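Local coordinates for protein adhesin A (Fusobacterium nucleatum, PDB 3ETZ) that probably mediates bacterial attachment to cells as a surface adhesin, folded as an antiparallel helical hairpin that assembles into oligomers, at residues E31-A36 with K103-R108; Q61-T66 with S71-A76. The protein carries 1 engineered substitution. All coordinates share one frame; numbering follows the deposited sequence.

Interaction 1 (E31-A36 with K103-R108); sequences EERAQA and KIQALR
E32 and I104 meet where a carboxylate oxygen touches a methyl group: OE1 of E32 lies 3.8 Å from CD1 of I104, the two side chains crossing at about a right angle. Beside it, R33 and Q105 also approach crosswise. NH2 of R33 stands 3.8 Å from OE1 of Q105, which sits at the guanidinium edge near its plane, while the guanidinium and amide planes are turned 52° apart; the spacing is too long for a hydrogen bond. R33 gets there by a bend at chi3 (-76°) in a chain that otherwise runs straight, which swings the guanidinium round towards helix 70-108. E32 and R108 have firmer partners elsewhere. E32 OE2 forms a salt bridge with R28, one turn earlier on its own helix, and R108 reaches across to E25, leaving R108 NH2 4.5 Å from E32 OE1, beyond salt-bridge range. E32, R33 and A36 also touch F101, and R108 touches F29. The nearest CA atoms, those of R33 and Q105, are 9.1 Å apart. Side chains that cross and touch at single atoms imply a loose association of van der Waals contacts near the open end of the hairpin, with at most a weak long-range attraction between E32 and R108.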
loop_
_atom_site.group_PDB
_atom_site.type_symbol
_atom_site.label_atom_id
_atom_site.label_comp_id
_atom_site.label_asym_id
_atom_site.label_seq_id
_atom_site.Cartn_x
_atom_site.Cartn_y
_atom_site.Cartn_z
ATOM N N GLU A 31 7.022 -13.060 0.182
ATOM C CA GLU A 31 6.072 -12.403 1.077
ATOM C C GLU A 31 5.922 -10.920 0.678
ATOM O O GLU A 31 4.812 -10.381 0.664
ATOM C CB GLU A 31 6.555 -12.546 2.537
ATOM C CG GLU A 31 5.878 -11.649 3.587
ATOM C CD GLU A 31 4.389 -11.929 3.780
ATOM O OE1 GLU A 31 3.968 -13.105 3.645
ATOM O OE2 GLU A 31 3.642 -10.967 4.100
ATOM N N GLU A 32 7.028 -10.277 0.339
ATOM C CA GLU A 32 6.996 -8.863 -0.071
ATOM C C GLU A 32 6.195 -8.707 -1.369
ATOM O O GLU A 32 5.493 -7.697 -1.579
ATOM C CB GLU A 32 8.408 -8.328 -0.284
ATOM C CG GLU A 32 9.258 -8.288 0.981
ATOM C CD GLU A 32 10.756 -8.128 0.677
ATOM O OE1 GLU A 32 11.163 -8.304 -0.499
ATOM O OE2 GLU A 32 11.534 -7.846 1.618
ATOM N N ARG A 33 6.280 -9.732 -2.216
ATOM C CA ARG A 33 5.572 -9.718 -3.488
ATOM C C ARG A 33 4.082 -9.838 -3.247
ATOM O O ARG A 33 3.288 -9.126 -3.872
ATOM C CB ARG A 33 6.049 -10.870 -4.392
ATOM C CG ARG A 33 5.162 -11.112 -5.620
ATOM C CD ARG A 33 5.752 -12.202 -6.528
ATOM N NE ARG A 33 6.876 -11.683 -7.305
ATOM C CZ ARG A 33 7.710 -12.425 -8.034
ATOM N NH1 ARG A 33 7.568 -13.748 -8.099
ATOM N NH2 ARG A 33 8.688 -11.838 -8.709
ATOM N N ALA A 34 3.695 -10.743 -2.347
ATOM C CA ALA A 34 2.295 -10.923 -2.045
ATOM C C ALA A 34 1.732 -9.650 -1.402
ATOM O O ALA A 34 0.546 -9.328 -1.582
ATOM C CB ALA A 34 2.105 -12.125 -1.130
ATOM N N GLN A 35 2.569 -8.930 -0.652
ATOM C CA GLN A 35 2.138 -7.675 -0.020
ATOM C C GLN A 35 1.935 -6.574 -1.078
ATOM O O GLN A 35 1.024 -5.772 -0.979
ATOM C CB GLN A 35 3.178 -7.199 1.008
ATOM C CG GLN A 35 3.236 -8.095 2.287
ATOM C CD GLN A 35 4.422 -7.792 3.187
ATOM O OE1 GLN A 35 5.265 -6.970 2.859
ATOM N NE2 GLN A 35 4.490 -8.467 4.328
ATOM N N ALA A 36 2.789 -6.544 -2.094
ATOM C CA ALA A 36 2.682 -5.540 -3.142
ATOM C C ALA A 36 1.486 -5.863 -4.021
ATOM O O ALA A 36 0.758 -4.953 -4.429
ATOM C CB ALA A 36 3.981 -5.500 -3.979
ATOM N N LYS A 103 11.419 -1.307 -6.746
ATOM C CA LYS A 103 12.823 -0.941 -6.594
ATOM C C LYS A 103 13.664 -2.154 -6.164
ATOM O O LYS A 103 14.629 -2.508 -6.846
ATOM C CB LYS A 103 12.991 0.194 -5.568
ATOM C CG LYS A 103 12.450 1.554 -6.031
ATOM C CD LYS A 103 12.751 2.670 -5.019
ATOM C CE LYS A 103 14.263 2.929 -4.911
ATOM N NZ LYS A 103 14.634 3.959 -3.881
ATOM N N ILE A 104 13.299 -2.802 -5.052
ATOM C CA ILE A 104 14.071 -3.952 -4.595
ATOM C C ILE A 104 14.119 -5.028 -5.683
ATOM O O ILE A 104 15.125 -5.714 -5.841
ATOM C CB ILE A 104 13.510 -4.548 -3.251
ATOM C CG1 ILE A 104 14.500 -5.569 -2.679
ATOM C CG2 ILE A 104 12.193 -5.253 -3.479
ATOM C CD1 ILE A 104 14.163 -6.069 -1.262
ATOM N N GLN A 105 13.041 -5.148 -6.447
ATOM C CA GLN A 105 12.950 -6.124 -7.531
ATOM C C GLN A 105 13.945 -5.771 -8.640
ATOM O O GLN A 105 14.396 -6.639 -9.391
ATOM C CB GLN A 105 11.534 -6.123 -8.093
ATOM C CG GLN A 105 11.213 -7.234 -9.060
ATOM C CD GLN A 105 9.741 -7.251 -9.423
ATOM O OE1 GLN A 105 9.229 -8.237 -9.942
ATOM N NE2 GLN A 105 9.051 -6.151 -9.151
ATOM N N ALA A 106 14.279 -4.488 -8.738
ATOM C CA ALA A 106 15.228 -4.023 -9.739
ATOM C C ALA A 106 16.645 -4.303 -9.252
ATOM O O ALA A 106 17.459 -4.866 -9.984
ATOM C CB ALA A 106 15.044 -2.530 -9.985
ATOM N N LEU A 107 16.929 -3.902 -8.014
ATOM C CA LEU A 107 18.245 -4.105 -7.403
ATOM C C LEU A 107 18.701 -5.563 -7.520
ATOM O O LEU A 107 19.815 -5.842 -7.967
ATOM C CB LEU A 107 18.215 -3.701 -5.928
ATOM C CG LEU A 107 17.895 -2.248 -5.575
ATOM C CD1 LEU A 107 17.847 -2.110 -4.054
ATOM C CD2 LEU A 107 18.946 -1.314 -6.162
ATOM N N ARG A 108 17.837 -6.492 -7.122
ATOM C CA ARG A 108 18.155 -7.914 -7.204
ATOM C C ARG A 108 18.449 -8.325 -8.633
ATOM O O ARG A 108 19.275 -9.203 -8.875
ATOM C CB ARG A 108 16.993 -8.754 -6.684
ATOM C CG ARG A 108 16.764 -8.628 -5.207
ATOM C CD ARG A 108 15.496 -9.342 -4.811
ATOM N NE ARG A 108 15.209 -9.126 -3.400
ATOM C CZ ARG A 108 15.803 -9.774 -2.403
ATOM N NH1 ARG A 108 16.719 -10.697 -2.656
ATOM N NH2 ARG A 108 15.483 -9.479 -1.149
#

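Interaction 2 (Q61-T66 with S71-A76); sequences QAEANT and SQYQEA. Engineered in segment 71-76: A76 (natural residue Leu).
Y73 points its CB at A64, where the CB atoms of the two residues meet at 3.8 Å and Y73 CB also lies 3.9 Å from A64 CA. From there, with CG anti to the carbonyl carbon (chi1 -89°), the ring runs on to pass obliquely by A64 CA and carries CE2 of Y73 to 3.7 Å from OE1 of E63. Carboxylate and ring planes are 46° apart. The same OE1 is engaged in a salt bridge with R67 in the connecting loop, which probably helps to keep the carboxylate beside the tyrosine. L60, one turn before A64, adds an apolar neighbour to Y73. This is the closed end of the antiparallel helix-loop-helix hairpin, where helix 5-63 gives way to a short loop and the chain returns as helix 70-108. The small A64 side chain is consistent with the close approach here, where the CA atoms of A64 and Y73 are 5.2 Å apart. A64 CB also receives Q74, whose CG lies 3.8 Å away, and the extended Q74 chain then runs on to bring NE2 to 4.2 Å from OD1 of N65. The engineered A76, a leucine in the natural protein, touches L60 of helix 5-63.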
loop_
_atom_site.group_PDB
_atom_site.type_symbol
_atom_site.label_atom_id
_atom_site.label_comp_id
_atom_site.label_asym_id
_atom_site.label_seq_id
_atom_site.Cartn_x
_atom_site.Cartn_y
_atom_site.Cartn_z
ATOM N N GLN A 61 -20.297 20.909 -2.107
ATOM C CA GLN A 61 -19.757 22.241 -1.848
ATOM C C GLN A 61 -20.326 23.281 -2.797
ATOM O O GLN A 61 -20.743 24.342 -2.362
ATOM C CB GLN A 61 -18.221 22.249 -1.949
ATOM C CG GLN A 61 -17.568 23.564 -1.450
ATOM C CD GLN A 61 -17.880 23.855 0.031
ATOM O OE1 GLN A 61 -17.429 23.131 0.932
ATOM N NE2 GLN A 61 -18.662 24.911 0.280
ATOM N N ALA A 62 -20.340 22.973 -4.088
ATOM C CA ALA A 62 -20.818 23.896 -5.095
ATOM C C ALA A 62 -22.310 24.181 -4.962
ATOM O O ALA A 62 -22.761 25.290 -5.255
ATOM C CB ALA A 62 -20.515 23.349 -6.492
ATOM N N GLU A 63 -23.071 23.182 -4.514
ATOM C CA GLU A 63 -24.507 23.344 -4.366
ATOM C C GLU A 63 -24.975 23.985 -3.068
ATOM O O GLU A 63 -26.048 24.573 -3.032
ATOM C CB GLU A 63 -25.221 21.987 -4.473
ATOM C CG GLU A 63 -25.061 21.263 -5.789
ATOM C CD GLU A 63 -25.848 19.969 -5.811
ATOM O OE1 GLU A 63 -26.154 19.443 -4.714
ATOM O OE2 GLU A 63 -26.148 19.471 -6.919
ATOM N N ALA A 64 -24.183 23.865 -2.012
ATOM C CA ALA A 64 -24.582 24.363 -0.698
ATOM C C ALA A 64 -25.289 25.720 -0.621
ATOM O O ALA A 64 -26.354 25.817 0.005
ATOM C CB ALA A 64 -23.393 24.356 0.247
ATOM N N ASN A 65 -24.721 26.760 -1.235
ATOM C CA ASN A 65 -25.340 28.093 -1.152
ATOM C C ASN A 65 -26.757 28.163 -1.707
ATOM O O ASN A 65 -27.539 29.022 -1.297
ATOM C CB ASN A 65 -24.471 29.150 -1.847
ATOM C CG ASN A 65 -23.192 29.434 -1.092
ATOM O OD1 ASN A 65 -23.121 29.247 0.126
ATOM N ND2 ASN A 65 -22.171 29.908 -1.808
ATOM N N THR A 66 -27.093 27.269 -2.634
ATOM C CA THR A 66 -28.430 27.270 -3.215
ATOM C C THR A 66 -29.338 26.115 -2.784
ATOM O O THR A 66 -30.260 25.742 -3.516
ATOM C CB THR A 66 -28.369 27.270 -4.739
ATOM O OG1 THR A 66 -27.577 26.165 -5.179
ATOM C CG2 THR A 66 -27.762 28.572 -5.239
ATOM N N SER A 71 -26.558 24.569 5.557
ATOM C CA SER A 71 -25.681 24.226 6.675
ATOM C C SER A 71 -25.255 22.748 6.665
ATOM O O SER A 71 -24.090 22.413 6.951
ATOM C CB SER A 71 -26.405 24.562 7.981
ATOM O OG SER A 71 -25.707 24.056 9.103
ATOM N N GLN A 72 -26.204 21.871 6.351
ATOM C CA GLN A 72 -25.938 20.443 6.295
ATOM C C GLN A 72 -25.150 20.079 5.045
ATOM O O GLN A 72 -24.334 19.168 5.076
ATOM C CB GLN A 72 -27.256 19.673 6.369
ATOM C CG GLN A 72 -27.842 19.729 7.765
ATOM C CD GLN A 72 -29.269 19.290 7.828
ATOM O OE1 GLN A 72 -29.606 18.158 7.462
ATOM N NE2 GLN A 72 -30.135 20.184 8.307
ATOM N N TYR A 73 -25.386 20.781 3.938
ATOM C CA TYR A 73 -24.614 20.486 2.742
ATOM C C TYR A 73 -23.157 20.857 3.000
ATOM O O TYR A 73 -22.241 20.159 2.567
ATOM C CB TYR A 73 -25.137 21.261 1.534
ATOM C CG TYR A 73 -26.225 20.495 0.785
ATOM C CD1 TYR A 73 -27.503 20.327 1.337
ATOM C CD2 TYR A 73 -25.955 19.884 -0.447
ATOM C CE1 TYR A 73 -28.469 19.567 0.678
ATOM C CE2 TYR A 73 -26.921 19.125 -1.105
ATOM C CZ TYR A 73 -28.162 18.971 -0.539
ATOM O OH TYR A 73 -29.096 18.195 -1.170
ATOM N N GLN A 74 -22.961 21.968 3.711
ATOM C CA GLN A 74 -21.621 22.459 4.034
ATOM C C GLN A 74 -20.916 21.486 4.960
ATOM O O GLN A 74 -19.734 21.196 4.794
ATOM C CB GLN A 74 -21.698 23.839 4.715
ATOM C CG GLN A 74 -22.309 24.928 3.836
ATOM C CD GLN A 74 -22.271 26.316 4.477
ATOM O OE1 GLN A 74 -22.575 26.482 5.666
ATOM N NE2 GLN A 74 -21.915 27.320 3.682
ATOM N N GLU A 75 -21.639 21.002 5.953
ATOM C CA GLU A 75 -21.074 20.058 6.900
ATOM C C GLU A 75 -20.734 18.730 6.206
ATOM O O GLU A 75 -19.705 18.142 6.470
ATOM C CB GLU A 75 -22.058 19.817 8.035
ATOM C CG GLU A 75 -21.531 18.895 9.099
ATOM C CD GLU A 75 -22.457 18.817 10.301
ATOM O OE1 GLU A 75 -23.037 19.863 10.670
ATOM O OE2 GLU A 75 -22.594 17.721 10.890
ATOM N N ALA A 76 -21.604 18.261 5.320
ATOM C CA ALA A 76 -21.341 17.008 4.615
ATOM C C ALA A 76 -20.096 17.133 3.717
ATOM O O ALA A 76 -19.270 16.215 3.642
ATOM C CB ALA A 76 -22.567 16.613 3.785
#

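In the fold
Interactions 1 and 2 join the same two elements, helix 5-63 and helix 70-108, and interaction 2 is nested inside the loop that interaction 1 closes. Their centres lie 45 Å apart, with nearest atoms about 30 Å from each other. Both are surface contacts, although A64 in interaction 2 is itself buried. Next to the connecting loop the chain turns back tightly, and the contact, centred on alanine, tyrosine and the aliphatic part of a glutamine, buries 241 Å² in all. Near the C-terminus the helices stand further apart; there single atoms of three polar side chains and an isoleucine touch, burying 112 Å², while E32 and R108 pair with R28 and E25, which belong to neither segment.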